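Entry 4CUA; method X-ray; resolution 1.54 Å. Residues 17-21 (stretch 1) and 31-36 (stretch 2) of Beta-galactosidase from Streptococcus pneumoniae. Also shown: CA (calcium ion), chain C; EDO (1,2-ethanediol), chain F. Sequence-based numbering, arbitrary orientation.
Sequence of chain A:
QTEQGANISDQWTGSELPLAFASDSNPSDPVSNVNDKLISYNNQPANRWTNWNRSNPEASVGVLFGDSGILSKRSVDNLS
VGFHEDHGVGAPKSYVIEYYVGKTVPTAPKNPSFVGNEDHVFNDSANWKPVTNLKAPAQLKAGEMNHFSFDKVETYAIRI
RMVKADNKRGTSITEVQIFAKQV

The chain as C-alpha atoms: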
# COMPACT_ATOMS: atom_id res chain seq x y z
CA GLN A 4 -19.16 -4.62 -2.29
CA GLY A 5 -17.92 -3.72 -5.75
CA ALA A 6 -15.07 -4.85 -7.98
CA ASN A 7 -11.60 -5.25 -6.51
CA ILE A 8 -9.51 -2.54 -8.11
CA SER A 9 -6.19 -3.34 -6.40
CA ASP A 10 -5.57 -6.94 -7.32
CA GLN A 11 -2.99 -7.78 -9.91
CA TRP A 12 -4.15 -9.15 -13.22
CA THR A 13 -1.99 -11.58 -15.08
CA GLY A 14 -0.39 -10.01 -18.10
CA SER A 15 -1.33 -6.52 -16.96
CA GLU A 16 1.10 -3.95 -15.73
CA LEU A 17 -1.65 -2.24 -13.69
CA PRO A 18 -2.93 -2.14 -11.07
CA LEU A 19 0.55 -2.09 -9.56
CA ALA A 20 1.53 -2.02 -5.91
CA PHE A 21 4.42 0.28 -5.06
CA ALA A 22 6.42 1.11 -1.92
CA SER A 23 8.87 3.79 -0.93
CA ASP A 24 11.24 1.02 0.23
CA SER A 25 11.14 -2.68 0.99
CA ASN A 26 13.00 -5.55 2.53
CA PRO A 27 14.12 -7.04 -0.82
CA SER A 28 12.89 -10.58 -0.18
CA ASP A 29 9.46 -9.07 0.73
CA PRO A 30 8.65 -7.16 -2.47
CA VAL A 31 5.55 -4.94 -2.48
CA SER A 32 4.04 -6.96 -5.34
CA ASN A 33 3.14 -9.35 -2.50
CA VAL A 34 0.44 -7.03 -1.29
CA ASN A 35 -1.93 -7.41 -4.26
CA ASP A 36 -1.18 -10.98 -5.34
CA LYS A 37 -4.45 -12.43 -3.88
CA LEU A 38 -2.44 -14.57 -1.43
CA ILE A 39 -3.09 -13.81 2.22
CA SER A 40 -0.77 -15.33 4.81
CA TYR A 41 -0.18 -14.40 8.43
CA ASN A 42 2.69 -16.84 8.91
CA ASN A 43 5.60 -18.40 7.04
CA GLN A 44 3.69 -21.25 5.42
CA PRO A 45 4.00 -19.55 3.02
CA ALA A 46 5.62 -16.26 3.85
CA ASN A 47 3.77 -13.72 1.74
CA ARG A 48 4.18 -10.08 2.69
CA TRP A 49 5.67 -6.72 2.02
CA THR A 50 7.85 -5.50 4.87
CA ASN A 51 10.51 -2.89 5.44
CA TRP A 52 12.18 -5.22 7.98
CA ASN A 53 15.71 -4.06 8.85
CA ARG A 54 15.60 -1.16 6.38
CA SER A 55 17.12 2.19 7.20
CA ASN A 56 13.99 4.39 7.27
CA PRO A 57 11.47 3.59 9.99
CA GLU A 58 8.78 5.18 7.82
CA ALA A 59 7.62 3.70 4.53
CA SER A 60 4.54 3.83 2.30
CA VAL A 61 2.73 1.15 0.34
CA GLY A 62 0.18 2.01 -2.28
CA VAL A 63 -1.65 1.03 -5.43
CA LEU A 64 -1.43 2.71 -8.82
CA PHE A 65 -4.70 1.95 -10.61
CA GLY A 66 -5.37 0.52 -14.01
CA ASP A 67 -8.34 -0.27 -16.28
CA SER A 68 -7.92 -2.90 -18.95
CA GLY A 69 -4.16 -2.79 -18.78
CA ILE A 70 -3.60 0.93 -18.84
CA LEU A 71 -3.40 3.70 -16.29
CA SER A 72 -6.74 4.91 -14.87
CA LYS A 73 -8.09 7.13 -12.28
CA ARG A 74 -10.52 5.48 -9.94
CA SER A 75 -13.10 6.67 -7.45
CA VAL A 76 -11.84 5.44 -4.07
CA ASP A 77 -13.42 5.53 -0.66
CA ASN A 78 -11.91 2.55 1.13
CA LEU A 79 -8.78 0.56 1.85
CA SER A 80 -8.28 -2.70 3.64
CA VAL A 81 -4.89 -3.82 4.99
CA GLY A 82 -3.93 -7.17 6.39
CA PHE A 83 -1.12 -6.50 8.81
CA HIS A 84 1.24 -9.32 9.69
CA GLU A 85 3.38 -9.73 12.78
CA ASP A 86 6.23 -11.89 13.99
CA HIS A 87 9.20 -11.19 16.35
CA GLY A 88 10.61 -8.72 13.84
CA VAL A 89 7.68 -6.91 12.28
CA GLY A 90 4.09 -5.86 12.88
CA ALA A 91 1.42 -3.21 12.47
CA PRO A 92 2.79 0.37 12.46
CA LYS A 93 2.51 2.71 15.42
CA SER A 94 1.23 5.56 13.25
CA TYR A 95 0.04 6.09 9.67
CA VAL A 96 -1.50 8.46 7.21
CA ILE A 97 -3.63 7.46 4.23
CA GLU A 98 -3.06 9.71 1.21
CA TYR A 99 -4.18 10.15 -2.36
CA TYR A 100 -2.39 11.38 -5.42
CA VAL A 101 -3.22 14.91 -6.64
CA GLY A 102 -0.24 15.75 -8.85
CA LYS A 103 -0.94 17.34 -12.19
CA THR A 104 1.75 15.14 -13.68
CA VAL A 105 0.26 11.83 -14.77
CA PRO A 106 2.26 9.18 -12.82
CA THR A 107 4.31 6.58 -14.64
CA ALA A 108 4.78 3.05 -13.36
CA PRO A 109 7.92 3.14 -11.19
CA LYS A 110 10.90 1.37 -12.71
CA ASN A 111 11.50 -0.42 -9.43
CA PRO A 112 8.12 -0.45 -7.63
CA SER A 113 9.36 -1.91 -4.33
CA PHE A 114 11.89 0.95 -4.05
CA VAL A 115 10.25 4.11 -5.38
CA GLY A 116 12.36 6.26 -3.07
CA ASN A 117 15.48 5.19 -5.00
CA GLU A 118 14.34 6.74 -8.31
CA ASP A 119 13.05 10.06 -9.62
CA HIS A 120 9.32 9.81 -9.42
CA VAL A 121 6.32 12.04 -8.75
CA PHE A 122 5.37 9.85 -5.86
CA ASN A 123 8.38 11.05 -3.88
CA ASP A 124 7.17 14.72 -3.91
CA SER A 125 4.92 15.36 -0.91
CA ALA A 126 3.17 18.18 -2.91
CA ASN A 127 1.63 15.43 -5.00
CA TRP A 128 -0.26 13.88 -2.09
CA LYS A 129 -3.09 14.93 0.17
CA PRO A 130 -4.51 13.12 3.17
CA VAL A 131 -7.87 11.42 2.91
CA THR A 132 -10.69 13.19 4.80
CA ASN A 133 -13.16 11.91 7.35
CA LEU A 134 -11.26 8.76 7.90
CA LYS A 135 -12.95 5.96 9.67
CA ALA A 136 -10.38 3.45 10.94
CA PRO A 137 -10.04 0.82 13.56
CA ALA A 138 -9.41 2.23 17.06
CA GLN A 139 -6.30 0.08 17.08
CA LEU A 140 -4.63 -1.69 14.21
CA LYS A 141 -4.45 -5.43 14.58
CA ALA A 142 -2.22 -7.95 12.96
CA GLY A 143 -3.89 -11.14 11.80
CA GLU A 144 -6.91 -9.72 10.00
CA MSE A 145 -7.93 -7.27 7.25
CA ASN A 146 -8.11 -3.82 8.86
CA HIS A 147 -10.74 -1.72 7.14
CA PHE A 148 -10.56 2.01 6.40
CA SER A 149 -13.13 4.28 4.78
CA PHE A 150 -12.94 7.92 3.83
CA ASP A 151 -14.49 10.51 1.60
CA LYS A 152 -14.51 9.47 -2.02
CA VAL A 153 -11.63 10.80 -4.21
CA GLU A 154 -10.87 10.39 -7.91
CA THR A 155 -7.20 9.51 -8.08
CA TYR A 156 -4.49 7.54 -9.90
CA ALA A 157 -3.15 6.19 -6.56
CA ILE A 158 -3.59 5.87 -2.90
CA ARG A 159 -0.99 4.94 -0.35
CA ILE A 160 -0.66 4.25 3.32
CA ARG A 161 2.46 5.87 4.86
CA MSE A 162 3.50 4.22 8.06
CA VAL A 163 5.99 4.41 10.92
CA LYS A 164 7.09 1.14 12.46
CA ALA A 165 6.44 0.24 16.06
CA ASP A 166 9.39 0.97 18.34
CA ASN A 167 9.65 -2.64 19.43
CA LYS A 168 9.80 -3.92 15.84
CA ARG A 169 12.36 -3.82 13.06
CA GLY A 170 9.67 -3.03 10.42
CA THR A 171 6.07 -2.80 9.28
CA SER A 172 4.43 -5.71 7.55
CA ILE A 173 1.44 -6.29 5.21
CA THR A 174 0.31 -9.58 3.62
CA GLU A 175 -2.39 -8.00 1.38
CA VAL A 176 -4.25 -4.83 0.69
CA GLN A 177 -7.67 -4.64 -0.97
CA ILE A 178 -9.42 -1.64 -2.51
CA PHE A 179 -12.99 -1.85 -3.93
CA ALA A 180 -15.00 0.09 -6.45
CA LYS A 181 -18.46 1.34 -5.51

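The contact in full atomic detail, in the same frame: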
# COMPACT_ATOMS: atom_id res chain seq x y z
N LEU A 17 -0.85 -2.96 -14.66
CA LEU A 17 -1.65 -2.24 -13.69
C LEU A 17 -2.92 -2.99 -13.40
O LEU A 17 -3.50 -3.64 -14.35
CB LEU A 17 -1.98 -0.83 -14.25
CG LEU A 17 -0.80 0.05 -14.59
CD1 LEU A 17 -1.17 1.20 -15.52
CD2 LEU A 17 -0.15 0.57 -13.33
N PRO A 18 -3.42 -2.94 -12.21
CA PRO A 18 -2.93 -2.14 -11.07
C PRO A 18 -1.62 -2.70 -10.56
O PRO A 18 -1.30 -3.89 -10.69
CB PRO A 18 -4.00 -2.25 -10.02
CG PRO A 18 -5.03 -3.20 -10.53
CD PRO A 18 -4.74 -3.52 -11.93
N LEU A 19 -0.81 -1.78 -10.02
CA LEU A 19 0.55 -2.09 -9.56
C LEU A 19 0.67 -1.58 -8.16
O LEU A 19 0.35 -0.43 -7.87
CB LEU A 19 1.57 -1.31 -10.41
CG LEU A 19 3.05 -1.29 -10.06
CD1 LEU A 19 3.62 -2.69 -10.26
CD2 LEU A 19 3.74 -0.35 -11.04
N ALA A 20 1.13 -2.44 -7.26
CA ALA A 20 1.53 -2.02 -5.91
C ALA A 20 2.90 -1.39 -5.97
O ALA A 20 3.80 -1.77 -6.76
CB ALA A 20 1.57 -3.24 -4.98
N PHE A 21 3.12 -0.40 -5.12
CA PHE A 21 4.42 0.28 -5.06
C PHE A 21 4.69 0.59 -3.57
O PHE A 21 3.80 0.64 -2.74
CB PHE A 21 4.41 1.56 -5.91
CG PHE A 21 3.40 2.60 -5.47
CD1 PHE A 21 3.70 3.55 -4.50
CD2 PHE A 21 2.11 2.66 -6.05
CE1 PHE A 21 2.80 4.50 -4.14
CE2 PHE A 21 1.22 3.60 -5.66
CZ PHE A 21 1.55 4.51 -4.68
N VAL A 31 6.89 -5.49 -2.66
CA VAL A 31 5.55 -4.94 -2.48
C VAL A 31 4.53 -5.58 -3.39
O VAL A 31 3.36 -5.50 -3.10
CB VAL A 31 5.59 -3.39 -2.62
CG1 VAL A 31 5.72 -2.99 -4.06
CG2 VAL A 31 4.35 -2.77 -1.94
N SER A 32 4.95 -6.18 -4.47
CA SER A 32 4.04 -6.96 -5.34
C SER A 32 3.32 -8.04 -4.54
O SER A 32 2.22 -8.47 -4.88
CB SER A 32 4.84 -7.59 -6.50
OG SER A 32 5.93 -8.33 -6.02
N ASN A 33 3.87 -8.47 -3.40
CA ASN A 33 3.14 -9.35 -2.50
C ASN A 33 1.87 -8.85 -1.94
O ASN A 33 1.10 -9.62 -1.42
CB ASN A 33 4.02 -9.78 -1.34
CG ASN A 33 5.13 -10.75 -1.76
OD1 ASN A 33 5.02 -11.46 -2.78
ND2 ASN A 33 6.14 -10.86 -0.94
N VAL A 34 1.62 -7.53 -1.96
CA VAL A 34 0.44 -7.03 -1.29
C VAL A 34 -0.86 -7.06 -2.15
O VAL A 34 -1.91 -6.72 -1.64
CB VAL A 34 0.57 -5.64 -0.65
CG1 VAL A 34 1.84 -5.56 0.23
CG2 VAL A 34 0.56 -4.50 -1.69
N ASN A 35 -0.71 -7.36 -3.44
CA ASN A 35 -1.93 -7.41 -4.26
C ASN A 35 -1.88 -8.61 -5.15
O ASN A 35 -2.42 -8.60 -6.30
CB ASN A 35 -2.12 -6.12 -5.08
CG ASN A 35 -1.07 -5.91 -6.13
OD1 ASN A 35 0.03 -6.41 -6.09
ND2 ASN A 35 -1.45 -5.06 -7.14
N ASP A 36 -1.35 -9.73 -4.60
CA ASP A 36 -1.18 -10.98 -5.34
C ASP A 36 -2.30 -12.00 -5.06
O ASP A 36 -2.23 -13.14 -5.59
CB ASP A 36 0.17 -11.58 -5.14
CG ASP A 36 0.44 -12.03 -3.73
OD1 ASP A 36 -0.40 -11.87 -2.87
OD2 ASP A 36 1.56 -12.49 -3.52
CA CA C . -0.40 -11.12 -0.60
C1 EDO F . 7.99 -13.79 -0.11
O1 EDO F . 8.39 -12.73 -0.93
C2 EDO F . 8.14 -13.41 1.35
O2 EDO F . 7.17 -12.40 1.74
O HOH W 1 1.71 -5.22 -7.95

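What does Val 31 bring to the contact? Its CA-to-CB bond points toward the strand that begins at Leu 19, and with chi1 in the p well Val 31 CG2 lies 4.1 Å from Ala 20 CB and 3.5 Å from the backbone atom Phe 21 O. The Phe 21 side chain leaves in the other direction, so Val 31 meets the main chain of that residue rather than its ring. The carbonyl of Val 31 also matters: Ala 20 CB sits 3.4 Å from Val 31 O, so the methyl of Ala 20 packs directly against the Val 31 carbonyl.

How does the 3-10 segment hold its shape beside the strand? Val 34 N donates to Val 31 O at 2.9 Å, a turn that brings both valines round to face Ala 20. Between them, Ser 32 points sideways and Asn 33 away. Asn 33 works on the far side instead: Asn 33 O binds the calcium at 2.3 Å.

Why does Val 34 suit its place? It is buried, and Val 34 CG2 packs 3.7 Å from Ala 20 CB, so the alanine methyl has apolar contacts with both valines. Ala 20 is the most heavily covered residue of the contact, whose two sides together bury 236 Å².

What does Asn 35 add, when no direct hydrogen bond crosses between the stretches? The CA-to-CB bond of Asn 35 points toward stretch 1, and a water bridges the gap, accepting from Ala 20 N at 2.9 Å and donating to Asn 35 OD1 at 2.8 Å. The amide thus serves a backbone NH it does not reach directly. Asn 35 ND2 lies 3.7 Å from Pro 18 O, beyond the cis peptide bond that precedes Pro 18. Next in sequence, Asp 36 OD1 binds the calcium at 2.4 Å, so the ion links Asn 33 to Asp 36, with four further ligand atoms from elsewhere in the structure, and lies clear of stretch 1.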